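Local coordinates for haloalkane dehalogenase (Mycobacterium rhodesiae, PDB 4MJ3), which catalyses the hydrolytic cleavage of carbon-halogen bonds in haloalkanes, releasing an alcohol and a halide ion, at residues A[80-85]-A[94-99]; A[107-112]-A[137-142]; A[147-152]-A[258-263]. All coordinates share one frame; numbering follows the deposited sequence.

Contact 1: residues A[80-85]-A[94-99]; sequences DLVGFG and DDYTYQ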
loop_
_atom_site.group_PDB
_atom_site.type_symbol
_atom_site.label_atom_id
_atom_site.label_comp_id
_atom_site.label_asym_id
_atom_site.label_seq_id
_atom_site.Cartn_x
_atom_site.Cartn_y
_atom_site.Cartn_z
ATOM N N ASP A 80 -8.597 -0.564 0.643
ATOM C CA ASP A 80 -8.114 -1.568 1.577
ATOM C C ASP A 80 -7.882 -2.922 0.886
ATOM O O ASP A 80 -8.775 -3.485 0.262
ATOM C CB ASP A 80 -9.100 -1.797 2.725
ATOM C CG ASP A 80 -9.210 -0.620 3.687
ATOM O OD1 ASP A 80 -8.344 0.307 3.689
ATOM O OD2 ASP A 80 -10.208 -0.613 4.449
ATOM N N LEU A 81 -6.685 -3.448 1.036
ATOM C CA LEU A 81 -6.352 -4.779 0.520
ATOM C C LEU A 81 -7.260 -5.835 1.146
ATOM O O LEU A 81 -7.646 -5.723 2.293
ATOM C CB LEU A 81 -4.898 -5.106 0.836
ATOM C CG LEU A 81 -3.814 -4.248 0.171
ATOM C CD1 LEU A 81 -2.464 -4.466 0.830
ATOM C CD2 LEU A 81 -3.741 -4.551 -1.302
ATOM N N VAL A 82 -7.526 -6.890 0.383
ATOM C CA VAL A 82 -8.228 -8.058 0.901
ATOM C C VAL A 82 -7.403 -8.557 2.083
ATOM O O VAL A 82 -6.191 -8.694 1.988
ATOM C CB VAL A 82 -8.385 -9.135 -0.193
ATOM C CG1 VAL A 82 -8.920 -10.433 0.381
ATOM C CG2 VAL A 82 -9.321 -8.635 -1.301
ATOM N N GLY A 83 -8.082 -8.870 3.187
ATOM C CA GLY A 83 -7.405 -9.267 4.414
ATOM C C GLY A 83 -7.211 -8.131 5.413
ATOM O O GLY A 83 -6.773 -8.396 6.541
ATOM N N PHE A 84 -7.544 -6.892 5.028
ATOM C CA PHE A 84 -7.162 -5.698 5.814
ATOM C C PHE A 84 -8.281 -4.683 5.918
ATOM O O PHE A 84 -9.215 -4.692 5.114
ATOM C CB PHE A 84 -5.903 -5.068 5.172
ATOM C CG PHE A 84 -4.731 -6.000 5.185
ATOM C CD1 PHE A 84 -4.579 -6.939 4.179
ATOM C CD2 PHE A 84 -3.850 -6.023 6.269
ATOM C CE1 PHE A 84 -3.570 -7.882 4.239
ATOM C CE2 PHE A 84 -2.829 -6.968 6.323
ATOM C CZ PHE A 84 -2.689 -7.876 5.296
ATOM N N GLY A 85 -8.195 -3.824 6.918
ATOM C CA GLY A 85 -9.086 -2.694 7.013
ATOM C C GLY A 85 -10.528 -3.140 7.094
ATOM O O GLY A 85 -10.857 -4.017 7.892
ATOM N N ASP A 94 -3.356 -19.778 2.843
ATOM C CA ASP A 94 -3.169 -20.223 1.468
ATOM C C ASP A 94 -4.043 -19.492 0.453
ATOM O O ASP A 94 -3.792 -19.602 -0.736
ATOM C CB ASP A 94 -3.420 -21.730 1.377
ATOM C CG ASP A 94 -2.424 -22.524 2.171
ATOM O OD1 ASP A 94 -1.238 -22.119 2.227
ATOM O OD2 ASP A 94 -2.830 -23.544 2.745
ATOM N N ASP A 95 -5.055 -18.751 0.914
ATOM C CA ASP A 95 -5.908 -17.935 0.048
ATOM C C ASP A 95 -5.142 -16.678 -0.420
ATOM O O ASP A 95 -5.571 -16.014 -1.362
ATOM C CB ASP A 95 -7.190 -17.447 0.773
ATOM C CG ASP A 95 -8.165 -18.590 1.196
ATOM O OD1 ASP A 95 -8.295 -19.570 0.447
ATOM O OD2 ASP A 95 -8.804 -18.453 2.282
ATOM N N TYR A 96 -4.069 -16.317 0.279
ATOM C CA TYR A 96 -3.355 -15.087 -0.025
ATOM C C TYR A 96 -2.079 -15.423 -0.780
ATOM O O TYR A 96 -1.205 -16.174 -0.285
ATOM C CB TYR A 96 -3.009 -14.314 1.240
ATOM C CG TYR A 96 -4.197 -13.895 2.064
ATOM C CD1 TYR A 96 -4.728 -14.753 3.021
ATOM C CD2 TYR A 96 -4.796 -12.667 1.883
ATOM C CE1 TYR A 96 -5.820 -14.380 3.797
ATOM C CE2 TYR A 96 -5.882 -12.269 2.666
ATOM C CZ TYR A 96 -6.387 -13.134 3.611
ATOM O OH TYR A 96 -7.432 -12.782 4.408
ATOM N N THR A 97 -1.971 -14.867 -1.981
ATOM C CA THR A 97 -0.761 -14.976 -2.804
ATOM C C THR A 97 -0.526 -13.627 -3.449
ATOM O O THR A 97 -1.410 -12.758 -3.465
ATOM C CB THR A 97 -0.890 -16.011 -3.940
ATOM O OG1 THR A 97 -1.852 -15.560 -4.899
ATOM C CG2 THR A 97 -1.281 -17.402 -3.424
ATOM N N TYR A 98 0.688 -13.424 -3.949
ATOM C CA TYR A 98 1.033 -12.160 -4.608
ATOM C C TYR A 98 0.090 -11.960 -5.800
ATOM O O TYR A 98 -0.544 -10.894 -5.950
ATOM C CB TYR A 98 2.490 -12.209 -5.031
ATOM C CG TYR A 98 3.232 -10.899 -5.225
ATOM C CD1 TYR A 98 2.649 -9.797 -5.849
ATOM C CD2 TYR A 98 4.540 -10.776 -4.769
ATOM C CE1 TYR A 98 3.373 -8.628 -6.048
ATOM C CE2 TYR A 98 5.257 -9.616 -4.970
ATOM C CZ TYR A 98 4.672 -8.551 -5.606
ATOM O OH TYR A 98 5.433 -7.393 -5.809
ATOM N N GLN A 99 -0.092 -13.029 -6.583
ATOM C CA GLN A 99 -0.994 -13.002 -7.744
ATOM C C GLN A 99 -2.421 -12.630 -7.354
ATOM O O GLN A 99 -3.045 -11.799 -8.017
ATOM C CB GLN A 99 -1.030 -14.357 -8.454
ATOM C CG GLN A 99 -1.846 -14.371 -9.739
ATOM C CD GLN A 99 -1.238 -13.501 -10.811
ATOM O OE1 GLN A 99 -0.118 -13.757 -11.266
ATOM N NE2 GLN A 99 -1.938 -12.434 -11.186
#

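Contact 2: residues A[107-112]-A[137-142]; sequences AAIEEI and PDRFAR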
loop_
_atom_site.group_PDB
_atom_site.type_symbol
_atom_site.label_atom_id
_atom_site.label_comp_id
_atom_site.label_asym_id
_atom_site.label_seq_id
_atom_site.Cartn_x
_atom_site.Cartn_y
_atom_site.Cartn_z
ATOM N N ALA A 107 -9.011 -5.617 -9.973
ATOM C CA ALA A 107 -10.464 -5.696 -10.079
ATOM C C ALA A 107 -11.165 -4.540 -9.357
ATOM O O ALA A 107 -12.132 -3.992 -9.878
ATOM C CB ALA A 107 -10.961 -7.019 -9.565
ATOM N N ALA A 108 -10.658 -4.161 -8.188
ATOM C CA ALA A 108 -11.181 -3.013 -7.450
ATOM C C ALA A 108 -11.031 -1.701 -8.216
ATOM O O ALA A 108 -11.994 -0.935 -8.375
ATOM C CB ALA A 108 -10.510 -2.893 -6.102
ATOM N N ILE A 109 -9.833 -1.462 -8.738
ATOM C CA ILE A 109 -9.569 -0.273 -9.545
ATOM C C ILE A 109 -10.540 -0.203 -10.748
ATOM O O ILE A 109 -11.113 0.849 -11.059
ATOM C CB ILE A 109 -8.091 -0.255 -10.009
ATOM C CG1 ILE A 109 -7.188 -0.021 -8.806
ATOM C CG2 ILE A 109 -7.833 0.809 -11.084
ATOM C CD1 ILE A 109 -5.715 -0.281 -9.065
ATOM N N GLU A 110 -10.699 -1.332 -11.433
ATOM C CA GLU A 110 -11.577 -1.411 -12.590
ATOM C C GLU A 110 -13.040 -1.168 -12.232
ATOM O O GLU A 110 -13.757 -0.500 -12.974
ATOM C CB GLU A 110 -11.428 -2.756 -13.280
ATOM C CG GLU A 110 -10.099 -2.955 -13.988
ATOM C CD GLU A 110 -10.065 -2.279 -15.340
ATOM O OE1 GLU A 110 -9.989 -1.036 -15.377
ATOM O OE2 GLU A 110 -10.107 -2.987 -16.368
ATOM N N GLU A 111 -13.470 -1.732 -11.109
ATOM C CA GLU A 111 -14.862 -1.631 -10.682
ATOM C C GLU A 111 -15.189 -0.194 -10.235
ATOM O O GLU A 111 -16.252 0.328 -10.560
ATOM C CB GLU A 111 -15.143 -2.635 -9.565
ATOM C CG GLU A 111 -16.619 -2.868 -9.295
ATOM C CD GLU A 111 -17.368 -3.422 -10.491
ATOM O OE1 GLU A 111 -16.857 -4.369 -11.132
ATOM O OE2 GLU A 111 -18.453 -2.877 -10.804
ATOM N N ILE A 112 -14.254 0.437 -9.531
ATOM C CA ILE A 112 -14.401 1.838 -9.170
ATOM C C ILE A 112 -14.381 2.733 -10.420
ATOM O O ILE A 112 -15.126 3.717 -10.497
ATOM C CB ILE A 112 -13.323 2.299 -8.178
ATOM C CG1 ILE A 112 -13.440 1.501 -6.874
ATOM C CG2 ILE A 112 -13.485 3.787 -7.916
ATOM C CD1 ILE A 112 -12.228 1.593 -5.998
ATOM N N PRO A 137 0.445 -0.129 -17.736
ATOM C CA PRO A 137 1.035 1.218 -17.675
ATOM C C PRO A 137 0.124 2.347 -18.175
ATOM O O PRO A 137 0.216 3.452 -17.678
ATOM C CB PRO A 137 2.293 1.088 -18.540
ATOM C CG PRO A 137 2.047 -0.087 -19.415
ATOM C CD PRO A 137 1.244 -1.036 -18.575
ATOM N N ASP A 138 -0.769 2.052 -19.124
ATOM C CA ASP A 138 -1.687 3.053 -19.654
ATOM C C ASP A 138 -2.664 3.594 -18.608
ATOM O O ASP A 138 -3.211 4.667 -18.807
ATOM C CB ASP A 138 -2.491 2.512 -20.843
ATOM C CG ASP A 138 -1.636 2.258 -22.068
ATOM O OD1 ASP A 138 -0.466 2.699 -22.114
ATOM O OD2 ASP A 138 -2.148 1.616 -23.005
ATOM N N ARG A 139 -2.890 2.862 -17.522
ATOM C CA ARG A 139 -3.807 3.314 -16.466
ATOM C C ARG A 139 -3.203 4.401 -15.571
ATOM O O ARG A 139 -3.944 5.137 -14.903
ATOM C CB ARG A 139 -4.244 2.126 -15.610
ATOM C CG ARG A 139 -5.230 2.445 -14.475
ATOM C CD ARG A 139 -6.510 3.046 -15.009
ATOM N NE ARG A 139 -7.020 2.209 -16.087
ATOM C CZ ARG A 139 -7.938 1.259 -15.950
ATOM N NH1 ARG A 139 -8.540 1.035 -14.791
ATOM N NH2 ARG A 139 -8.271 0.522 -17.008
ATOM N N PHE A 140 -1.868 4.490 -15.539
ATOM C CA PHE A 140 -1.161 5.353 -14.583
ATOM C C PHE A 140 -0.512 6.559 -15.249
ATOM O O PHE A 140 0.376 6.411 -16.085
ATOM C CB PHE A 140 -0.128 4.527 -13.815
ATOM C CG PHE A 140 -0.750 3.410 -13.033
ATOM C CD1 PHE A 140 -1.263 3.634 -11.762
ATOM C CD2 PHE A 140 -0.912 2.152 -13.602
ATOM C CE1 PHE A 140 -1.874 2.617 -11.054
ATOM C CE2 PHE A 140 -1.523 1.129 -12.904
ATOM C CZ PHE A 140 -2.013 1.358 -11.628
ATOM N N ALA A 141 -0.987 7.754 -14.889
ATOM C CA ALA A 141 -0.414 8.984 -15.396
ATOM C C ALA A 141 0.935 9.285 -14.731
ATOM O O ALA A 141 1.843 9.824 -15.387
ATOM C CB ALA A 141 -1.374 10.147 -15.169
ATOM N N ARG A 142 1.032 8.993 -13.432
ATOM C CA ARG A 142 2.236 9.295 -12.631
ATOM C C ARG A 142 2.341 8.292 -11.489
ATOM O O ARG A 142 1.341 7.668 -11.115
ATOM C CB ARG A 142 2.176 10.679 -12.017
ATOM C CG ARG A 142 1.706 11.794 -12.939
ATOM C CD ARG A 142 1.662 13.094 -12.196
ATOM N NE ARG A 142 0.999 14.142 -12.957
ATOM C CZ ARG A 142 -0.321 14.343 -13.003
ATOM N NH1 ARG A 142 -1.191 13.557 -12.353
ATOM N NH2 ARG A 142 -0.791 15.326 -13.754
#

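Contact 3: residues A[147-152]-A[258-263]; sequences NTMLPT and PVLRGH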
loop_
_atom_site.group_PDB
_atom_site.type_symbol
_atom_site.label_atom_id
_atom_site.label_comp_id
_atom_site.label_asym_id
_atom_site.label_seq_id
_atom_site.Cartn_x
_atom_site.Cartn_y
_atom_site.Cartn_z
ATOM N N ASN A 147 9.073 4.286 0.357
ATOM C CA ASN A 147 9.364 3.171 1.256
ATOM C C ASN A 147 8.707 1.900 0.756
ATOM O O ASN A 147 7.857 1.287 1.436
ATOM C CB ASN A 147 8.945 3.489 2.691
ATOM C CG ASN A 147 9.743 4.629 3.296
ATOM O OD1 ASN A 147 10.707 5.118 2.706
ATOM N ND2 ASN A 147 9.351 5.030 4.501
ATOM N N THR A 148 9.131 1.505 -0.437
ATOM C CA THR A 148 8.577 0.337 -1.096
ATOM C C THR A 148 9.605 -0.201 -2.091
ATOM O O THR A 148 10.716 0.325 -2.176
ATOM C CB THR A 148 7.239 0.684 -1.781
ATOM O OG1 THR A 148 6.596 -0.528 -2.204
ATOM C CG2 THR A 148 7.435 1.610 -2.965
HETATM N N MSE A 149 9.233 -1.248 -2.821
HETATM C CA MSE A 149 10.082 -1.833 -3.885
HETATM C C MSE A 149 9.259 -2.791 -4.700
HETATM O O MSE A 149 8.092 -3.057 -4.383
HETATM C CB MSE A 149 11.295 -2.624 -3.406
HETATM C CG MSE A 149 12.600 -2.091 -4.022
HETATM SE SE MSE A 149 13.025 -2.082 -5.959
HETATM C CE MSE A 149 14.491 -3.371 -5.793
ATOM N N LEU A 150 9.880 -3.322 -5.746
ATOM C CA LEU A 150 9.295 -4.387 -6.563
ATOM C C LEU A 150 10.316 -5.510 -6.660
ATOM O O LEU A 150 11.084 -5.569 -7.620
ATOM C CB LEU A 150 8.877 -3.898 -7.941
ATOM C CG LEU A 150 8.233 -4.932 -8.884
ATOM C CD1 LEU A 150 7.114 -5.715 -8.214
ATOM C CD2 LEU A 150 7.705 -4.293 -10.150
ATOM N N PRO A 151 10.372 -6.376 -5.651
ATOM C CA PRO A 151 11.393 -7.427 -5.683
ATOM C C PRO A 151 11.015 -8.569 -6.604
ATOM O O PRO A 151 9.868 -8.994 -6.644
ATOM C CB PRO A 151 11.454 -7.918 -4.231
ATOM C CG PRO A 151 10.208 -7.426 -3.583
ATOM C CD PRO A 151 9.448 -6.552 -4.520
ATOM N N THR A 152 12.004 -9.117 -7.283
ATOM C CA THR A 152 11.784 -10.267 -8.154
ATOM C C THR A 152 12.150 -11.584 -7.482
ATOM O O THR A 152 11.819 -12.641 -7.998
ATOM C CB THR A 152 12.647 -10.114 -9.407
ATOM O OG1 THR A 152 14.011 -9.961 -9.013
ATOM C CG2 THR A 152 12.213 -8.888 -10.229
ATOM N N PRO A 258 17.644 3.824 -4.373
ATOM C CA PRO A 258 18.403 4.166 -5.586
ATOM C C PRO A 258 18.224 3.174 -6.727
ATOM O O PRO A 258 18.378 3.539 -7.904
ATOM C CB PRO A 258 19.860 4.201 -5.100
ATOM C CG PRO A 258 19.869 3.375 -3.874
ATOM C CD PRO A 258 18.529 3.571 -3.233
ATOM N N VAL A 259 17.873 1.940 -6.405
ATOM C CA VAL A 259 17.632 0.910 -7.426
ATOM C C VAL A 259 16.356 1.233 -8.208
ATOM O O VAL A 259 16.341 1.271 -9.444
ATOM C CB VAL A 259 17.489 -0.489 -6.791
ATOM C CG1 VAL A 259 17.228 -1.537 -7.879
ATOM C CG2 VAL A 259 18.738 -0.837 -5.995
ATOM N N LEU A 260 15.295 1.538 -7.482
ATOM C CA LEU A 260 14.045 1.972 -8.113
ATOM C C LEU A 260 14.210 3.275 -8.901
ATOM O O LEU A 260 13.787 3.380 -10.061
ATOM C CB LEU A 260 12.977 2.156 -7.037
ATOM C CG LEU A 260 11.518 2.201 -7.432
ATOM C CD1 LEU A 260 11.134 1.013 -8.308
ATOM C CD2 LEU A 260 10.684 2.232 -6.158
ATOM N N ARG A 261 14.825 4.278 -8.286
ATOM C CA ARG A 261 15.005 5.570 -8.950
ATOM C C ARG A 261 15.819 5.419 -10.246
ATOM O O ARG A 261 15.511 6.054 -11.258
ATOM C CB ARG A 261 15.636 6.596 -7.988
ATOM C CG ARG A 261 15.896 7.953 -8.623
ATOM C CD ARG A 261 16.355 9.031 -7.673
ATOM N NE ARG A 261 17.095 8.570 -6.509
ATOM C CZ ARG A 261 18.403 8.268 -6.491
ATOM N NH1 ARG A 261 18.999 7.866 -5.369
ATOM N NH2 ARG A 261 19.127 8.365 -7.597
ATOM N N GLY A 262 16.872 4.611 -10.206
ATOM C CA GLY A 262 17.734 4.414 -11.370
ATOM C C GLY A 262 17.107 3.589 -12.477
ATOM O O GLY A 262 17.468 3.715 -13.628
ATOM N N HIS A 263 16.128 2.756 -12.136
ATOM C CA HIS A 263 15.536 1.819 -13.090
ATOM C C HIS A 263 14.459 2.425 -13.988
ATOM O O HIS A 263 14.329 2.053 -15.160
ATOM C CB HIS A 263 14.914 0.667 -12.327
ATOM C CG HIS A 263 14.370 -0.420 -13.207
ATOM N ND1 HIS A 263 15.157 -1.111 -14.097
ATOM C CD2 HIS A 263 13.124 -0.939 -13.335
ATOM C CE1 HIS A 263 14.426 -2.013 -14.734
ATOM N NE2 HIS A 263 13.186 -1.926 -14.291
#

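Contact 1: residues A[80-85]-A[94-99]
Tyr96 brings the CE2 and OH end of its ring up to Val82 and Gly83, the two middle residues of a turn. The OH and CE2 of Tyr96 both meet backbone atoms of that turn: OH lies 3.5 Å from Gly83 CA, which itself sits oblique to the ring. CE2 comes 3.7 Å from Val82 O, with the carbonyl oxygen at the ring edge, near its plane. A looser apolar contact, Val82 CG1 to Tyr96 CE2 at 4.2 Å, flanks this approach. No hydrogen bond spans the two segments, and Val82 O, buried here, has no polar partner in the model. The tyrosine ring is directed by a first torsion that sets CG anti to the carbonyl carbon (chi1 -60°), and its hydroxyl is fixed by a hydrogen bond to Pro90 O.

The surface met by the ring is a type II turn from Leu81 to Phe84, closed by Phe84 N bonding to Leu81 O at 3.0 Å. Gly83 takes the third position with the positive phi (97°) usual there. Val82 also packs on Pro90 and on Trp104 of helix 98-112. Just past Tyr96, Thr97 is the N-cap of helix 98-112, its OG1 bonded to Ala100 N. The contact thus folds the loop leaving strand 75-79 against the entry to that helix, within the beta-alpha-beta crossover that leads on to strand 117-121 in the alpha/beta hydrolase fold.

Contact 2: residues A[107-112]-A[137-142]
Arg139 reaches across to helix 98-112 and grips a single carboxylate oxygen of Glu110 end-on. Both terminal nitrogens are used: NH1 stands 2.6 Å from Glu110 OE1, and NH2 stands 2.8 Å from the same OE1. The first bond is moderately straight, with an N-H...O angle of 149°, and the second is more bent, as expected when two N-H groups converge on one acceptor. OE1 lies almost in the guanidinium plane, at its edge, yet the nitrogens do not lie in the carboxylate plane. They reach it from the same face, NH1 on the anti side and NH2 on the syn side, and the two flat groups are turned 41° apart. This is therefore an end-on bridge in which both nitrogens share one oxygen, rather than a bidentate pair taking one oxygen each.

Chi1 of Arg139 (-179°) sends CG out opposite its main-chain N, and bends at chi2 and chi3 then bring the guanidinium to the helix. Near its root, CG rests over one face of the Phe140 ring, offset toward the rim. Ile109 adds a van der Waals contact. Its CG2 methyl passes NH1 of Arg139 at 3.8 Å, oblique to the guanidinium, and the two side chains run past each other in opposite directions. Glu110 is exposed and Ile109 buried, so the ion pair lies on the solvent side of the buried Ile109.

Ile109 also touches Leu132, and Phe140 touches Val133, so helix 124-135 packs beside the contact. Arg139 pairs through its backbone with Val117 at the start of strand 117-121, and helix 98-112 itself also packs, through Ala108, on strands 22-27 and 33-41.

Contact 3: residues A[147-152]-A[258-263]
Apolar side chains carry most of this contact, with Met149, a selenomethionine, meeting Val259 and Leu260 on helix 256-263. Its methyl CE lies 3.9 Å from Val259 CG1, the two side chains crossing at about a right angle. Its selenium, SE, comes 4.3 Å from Leu260 CD1. The chain of Met149 is bent at chi2 and chi3, which curls its end toward the helix although its first bond points along the contact. Met149 has a second conformation, so the contacts of its side-chain end are tentative. In Val259, a chi1 of 180° places CG1, the branch that meets CE; the residue sits at the exposed margin, while Leu260 is buried and also packs on Trp232.

The segment 147-152 follows strand 140-145 and leads toward helix 159-170. In the haloalkane dehalogenases, the helical cap is inserted into the alpha/beta hydrolase core after this strand. Helix 256-263, by contrast, belongs to the core after strand 242-244, so the contact ties the cap-bound linker to a late element of the core.

Among polar groups, Thr148 O is 4.4 Å from Leu260 CD2 and, buried here, has no hydrogen-bonding partner in the model. The Thr148 hydroxyl, OG1, is hydrogen-bonded to Asp123 O.

Contacts 1 and 2 both use helix 98-112, at its start and at its end; their centres are 18 Å apart and their nearest atoms about 7 Å apart. Contacts 1 and 3 touch directly: Tyr98 OH packs 3.4 Å from Leu150 CD1, this hydroxyl being hydrogen-bonded to Leu127 O, although the centres lie 22 Å apart. Contact 2 stays about 11 Å from contact 3 at the nearest atoms. Contact 3 adjoins the presumed active site: Asn147 ND2 is hydrogen-bonded to His280 O, and Asp123, whose backbone O is the partner of Thr148, lies where this fold usually has its nucleophile elbow. Contact 2 is farther off, its centre 21 Å from that of contact 3.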